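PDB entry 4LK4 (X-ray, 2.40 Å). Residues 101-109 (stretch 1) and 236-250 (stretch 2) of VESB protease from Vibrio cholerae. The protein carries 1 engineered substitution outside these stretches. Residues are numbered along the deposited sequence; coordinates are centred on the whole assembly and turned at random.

Stretch 1, residues 101-109: LNDIAIVEL
Stretch 2, residues 236-250: YFRDWITKHTNQLSY

How do the two stretches lie against each other? Stretch 1 leads through a loop into a strand at 105-109, and stretch 2 carries a helix at 238-243, then a turn and a short strand at 248-250. Strand and helix run nearly parallel, with a signed crossing angle of -21°, their axes 9.3 Å apart at closest approach. The nearest CA atoms across the stretches are Ile 104 CA to Phe 237 CA, 8.6 Å, and Ile 106 CA to His 244 CA, 6.9 Å. Together the stretches bury 511 Å².

What happens where stretch 1 begins? Asn 102 has positive phi (55/46), and its O accepts a weak hydrogen bond from Ile 104 N (2.9 Å), closing a tight turn through Asp 103 (-84/79). Its CA-to-CB bond points sideways, but with chi1 m the amide end comes nearer the helix, placing OD1 3.4 Å from Phe 237 CZ, at the ring edge.

How does Ile 104 serve two aromatic rings at once? Extended at -148/148 and with both chi angles t, it has its CA-to-CB bond toward the helix. Its CG2 lies over a face of each ring: 4.3 Å from the Phe 237 ring centroid, 2° off the normal, and 4.2 Å from the centroid of the six-membered ring of Trp 240, 18° off. Phe 237, at the N-cap position, has chi1 m (-81°); Trp 240 has chi1 t and chi2 89°. The other branch of Ile 104 also packs here, with CD1 3.9 Å from Phe 237 CB and 4.0 Å from Ile 241 CG1.

What changes as the strand begins? Alternation turns the CB of Ala 105 (-152/155) away, yet its CA still comes 4.0 Å from Trp 240 CH2. Ile 106 (-116/134, both chi m) returns to the helix and packs its apolar branches there, with CG1 3.8 Å from Trp 240 CZ3, CD1 3.9 Å from Thr 245 CG2 and CG2 3.6 Å from His 244 O. The His 244 ring leads away, tied back to the helix backbone by ND1 donating to Trp 240 O (2.9 Å).

How does the contact end in polar chemistry? Val 107 points its CB away, but the CA-to-CB bond of Glu 108 (-90/129) points toward stretch 2, and its side chain (chi1 and chi2 t, chi3 -70°) brings OE2 to Ser 249 OG (chi1 t), which donates a short hydrogen bond to it (2.6 Å). The O of a water donates to Glu 108 OE1 (2.8 Å) and weakly to Leu 248 O (3.0 Å), bridging carboxylate and backbone.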

# COMPACT_ATOMS: atom_id res chain seq x y z
N LEU A 101 -11.65 -0.52 5.07
CA LEU A 101 -10.74 -1.09 6.05
C LEU A 101 -9.51 -1.72 5.39
O LEU A 101 -9.55 -2.21 4.27
CB LEU A 101 -11.43 -2.13 6.95
CG LEU A 101 -12.68 -1.69 7.73
CD1 LEU A 101 -13.18 -2.86 8.57
CD2 LEU A 101 -12.45 -0.48 8.62
N ASN A 102 -8.42 -1.70 6.13
CA ASN A 102 -7.13 -2.18 5.71
C ASN A 102 -6.71 -1.52 4.43
O ASN A 102 -6.23 -2.17 3.51
CB ASN A 102 -7.14 -3.69 5.59
CG ASN A 102 -7.77 -4.34 6.79
OD1 ASN A 102 -7.35 -4.11 7.93
ND2 ASN A 102 -8.79 -5.14 6.56
N ASP A 103 -6.88 -0.20 4.40
CA ASP A 103 -6.63 0.59 3.22
C ASP A 103 -5.16 0.91 3.15
O ASP A 103 -4.73 1.99 3.49
CB ASP A 103 -7.46 1.87 3.25
CG ASP A 103 -7.46 2.63 1.94
OD1 ASP A 103 -7.06 2.06 0.90
OD2 ASP A 103 -7.88 3.81 1.96
N ILE A 104 -4.38 -0.06 2.70
CA ILE A 104 -2.96 0.14 2.62
C ILE A 104 -2.39 -0.65 1.46
O ILE A 104 -2.88 -1.73 1.13
CB ILE A 104 -2.31 -0.26 3.94
CG1 ILE A 104 -0.83 0.11 3.94
CG2 ILE A 104 -2.52 -1.74 4.22
CD1 ILE A 104 -0.17 -0.03 5.29
N ALA A 105 -1.33 -0.09 0.87
CA ALA A 105 -0.68 -0.69 -0.29
C ALA A 105 0.78 -0.31 -0.37
O ALA A 105 1.18 0.72 0.10
CB ALA A 105 -1.39 -0.25 -1.57
N ILE A 106 1.56 -1.16 -1.04
CA ILE A 106 2.97 -0.89 -1.33
C ILE A 106 3.13 -0.80 -2.84
O ILE A 106 2.61 -1.63 -3.57
CB ILE A 106 3.89 -2.03 -0.84
CG1 ILE A 106 3.89 -2.10 0.69
CG2 ILE A 106 5.31 -1.88 -1.36
CD1 ILE A 106 4.33 -0.82 1.36
N VAL A 107 3.84 0.22 -3.30
CA VAL A 107 4.23 0.29 -4.69
C VAL A 107 5.70 -0.09 -4.75
O VAL A 107 6.53 0.56 -4.13
CB VAL A 107 4.00 1.68 -5.29
CG1 VAL A 107 4.31 1.68 -6.78
CG2 VAL A 107 2.55 2.11 -5.04
N GLU A 108 6.00 -1.18 -5.46
CA GLU A 108 7.35 -1.59 -5.74
C GLU A 108 7.73 -0.91 -7.04
O GLU A 108 6.98 -0.97 -8.00
CB GLU A 108 7.34 -3.09 -5.91
CG GLU A 108 8.70 -3.72 -6.16
CD GLU A 108 8.61 -5.18 -6.54
OE1 GLU A 108 8.26 -5.99 -5.64
OE2 GLU A 108 8.89 -5.50 -7.72
N LEU A 109 8.87 -0.24 -7.05
CA LEU A 109 9.28 0.61 -8.17
C LEU A 109 10.22 -0.12 -9.10
O LEU A 109 10.92 -1.01 -8.67
CB LEU A 109 10.04 1.80 -7.61
CG LEU A 109 9.24 2.69 -6.67
CD1 LEU A 109 10.01 3.97 -6.41
CD2 LEU A 109 7.88 3.02 -7.28
N TYR A 236 -0.13 -0.24 13.39
CA TYR A 236 -0.83 -1.50 13.40
C TYR A 236 -0.37 -2.35 12.23
O TYR A 236 -0.62 -3.55 12.21
CB TYR A 236 -2.34 -1.20 13.33
CG TYR A 236 -3.28 -2.38 13.24
CD1 TYR A 236 -3.70 -3.05 14.38
CD2 TYR A 236 -3.76 -2.81 12.04
CE1 TYR A 236 -4.57 -4.13 14.32
CE2 TYR A 236 -4.63 -3.89 11.95
CZ TYR A 236 -5.03 -4.54 13.10
OH TYR A 236 -5.89 -5.60 13.02
N PHE A 237 0.28 -1.73 11.23
CA PHE A 237 0.61 -2.41 9.98
C PHE A 237 2.10 -2.65 9.70
O PHE A 237 2.47 -3.08 8.60
CB PHE A 237 -0.07 -1.68 8.78
CG PHE A 237 -1.53 -2.06 8.59
CD1 PHE A 237 -1.91 -3.38 8.40
CD2 PHE A 237 -2.52 -1.09 8.60
CE1 PHE A 237 -3.24 -3.72 8.23
CE2 PHE A 237 -3.85 -1.41 8.45
CZ PHE A 237 -4.21 -2.73 8.26
N ARG A 238 2.96 -2.44 10.70
CA ARG A 238 4.40 -2.56 10.50
C ARG A 238 4.83 -3.92 9.95
O ARG A 238 5.66 -3.97 9.03
CB ARG A 238 5.13 -2.25 11.80
CG ARG A 238 4.93 -0.81 12.28
CD ARG A 238 5.40 0.17 11.23
NE ARG A 238 6.73 -0.20 10.77
CZ ARG A 238 7.87 0.19 11.35
NH1 ARG A 238 7.85 1.00 12.39
NH2 ARG A 238 9.03 -0.22 10.86
N ASP A 239 4.27 -5.01 10.49
CA ASP A 239 4.60 -6.33 9.99
C ASP A 239 4.13 -6.54 8.57
O ASP A 239 4.83 -7.18 7.77
CB ASP A 239 4.00 -7.44 10.87
CG ASP A 239 4.65 -7.51 12.24
OD1 ASP A 239 5.69 -6.85 12.47
OD2 ASP A 239 4.10 -8.22 13.09
N TRP A 240 2.93 -6.04 8.26
CA TRP A 240 2.43 -6.22 6.90
C TRP A 240 3.34 -5.49 5.92
O TRP A 240 3.68 -6.01 4.85
CB TRP A 240 0.97 -5.77 6.78
CG TRP A 240 0.44 -5.99 5.43
CD1 TRP A 240 -0.18 -7.12 4.96
CD2 TRP A 240 0.51 -5.09 4.32
NE1 TRP A 240 -0.52 -6.96 3.64
CE2 TRP A 240 -0.09 -5.72 3.22
CE3 TRP A 240 1.05 -3.80 4.15
CZ2 TRP A 240 -0.18 -5.12 1.97
CZ3 TRP A 240 0.96 -3.21 2.92
CH2 TRP A 240 0.35 -3.88 1.84
N ILE A 241 3.80 -4.31 6.33
CA ILE A 241 4.68 -3.50 5.50
C ILE A 241 6.02 -4.18 5.31
O ILE A 241 6.54 -4.24 4.22
CB ILE A 241 4.89 -2.09 6.11
CG1 ILE A 241 3.57 -1.33 6.05
CG2 ILE A 241 5.97 -1.31 5.35
CD1 ILE A 241 3.49 -0.17 7.00
N THR A 242 6.58 -4.68 6.40
CA THR A 242 7.85 -5.38 6.36
C THR A 242 7.76 -6.56 5.41
O THR A 242 8.65 -6.77 4.61
CB THR A 242 8.21 -5.86 7.76
OG1 THR A 242 8.40 -4.72 8.57
CG2 THR A 242 9.47 -6.74 7.75
N LYS A 243 6.66 -7.29 5.50
CA LYS A 243 6.46 -8.47 4.66
C LYS A 243 6.39 -8.11 3.18
O LYS A 243 6.82 -8.91 2.35
CB LYS A 243 5.20 -9.23 5.09
CG LYS A 243 4.67 -10.18 4.02
CD LYS A 243 3.52 -11.08 4.47
CE LYS A 243 2.89 -11.73 3.25
NZ LYS A 243 1.97 -12.84 3.60
N HIS A 244 5.89 -6.92 2.83
CA HIS A 244 5.78 -6.54 1.43
C HIS A 244 6.83 -5.55 0.94
O HIS A 244 6.70 -5.00 -0.14
CB HIS A 244 4.37 -6.06 1.14
CG HIS A 244 3.35 -7.15 1.29
ND1 HIS A 244 2.72 -7.42 2.49
CD2 HIS A 244 2.88 -8.06 0.40
CE1 HIS A 244 1.93 -8.47 2.34
NE2 HIS A 244 1.99 -8.87 1.08
N THR A 245 7.90 -5.36 1.72
CA THR A 245 9.05 -4.54 1.29
C THR A 245 10.32 -5.35 1.51
O THR A 245 11.36 -4.83 1.91
CB THR A 245 9.12 -3.25 2.12
OG1 THR A 245 9.18 -3.58 3.52
CG2 THR A 245 7.91 -2.33 1.84
N ASN A 246 10.22 -6.65 1.23
CA ASN A 246 11.20 -7.64 1.65
C ASN A 246 12.00 -8.20 0.46
O ASN A 246 12.58 -9.28 0.53
CB ASN A 246 10.42 -8.76 2.35
CG ASN A 246 11.24 -9.48 3.40
OD1 ASN A 246 12.38 -9.11 3.70
ND2 ASN A 246 10.67 -10.55 3.95
N GLN A 247 12.00 -7.47 -0.66
CA GLN A 247 12.82 -7.85 -1.83
C GLN A 247 12.49 -9.22 -2.44
O GLN A 247 13.34 -9.87 -3.07
CB GLN A 247 14.31 -7.72 -1.52
CG GLN A 247 14.70 -6.35 -0.99
CD GLN A 247 16.16 -6.30 -0.60
OE1 GLN A 247 16.99 -5.79 -1.36
NE2 GLN A 247 16.49 -6.85 0.57
N LEU A 248 11.25 -9.63 -2.24
CA LEU A 248 10.65 -10.75 -2.94
C LEU A 248 9.54 -10.13 -3.77
O LEU A 248 8.51 -9.73 -3.24
CB LEU A 248 10.09 -11.77 -1.95
CG LEU A 248 9.30 -12.96 -2.53
CD1 LEU A 248 10.13 -13.65 -3.59
CD2 LEU A 248 8.87 -13.95 -1.44
N SER A 249 9.77 -10.03 -5.07
CA SER A 249 8.81 -9.43 -5.98
C SER A 249 7.95 -10.48 -6.67
O SER A 249 8.45 -11.42 -7.32
CB SER A 249 9.53 -8.62 -7.05
OG SER A 249 8.59 -8.10 -7.97
N TYR A 250 6.64 -10.29 -6.59
CA TYR A 250 5.73 -11.22 -7.20
C TYR A 250 4.35 -10.66 -7.57
O TYR A 250 3.92 -9.61 -7.09
CB TYR A 250 5.56 -12.39 -6.26
CG TYR A 250 4.91 -12.04 -4.94
CD1 TYR A 250 5.65 -11.45 -3.91
CD2 TYR A 250 3.57 -12.30 -4.72
CE1 TYR A 250 5.06 -11.13 -2.69
CE2 TYR A 250 2.97 -11.98 -3.51
CZ TYR A 250 3.71 -11.39 -2.49
OH TYR A 250 3.11 -11.12 -1.27
O HOH W 1 9.14 -6.83 -3.07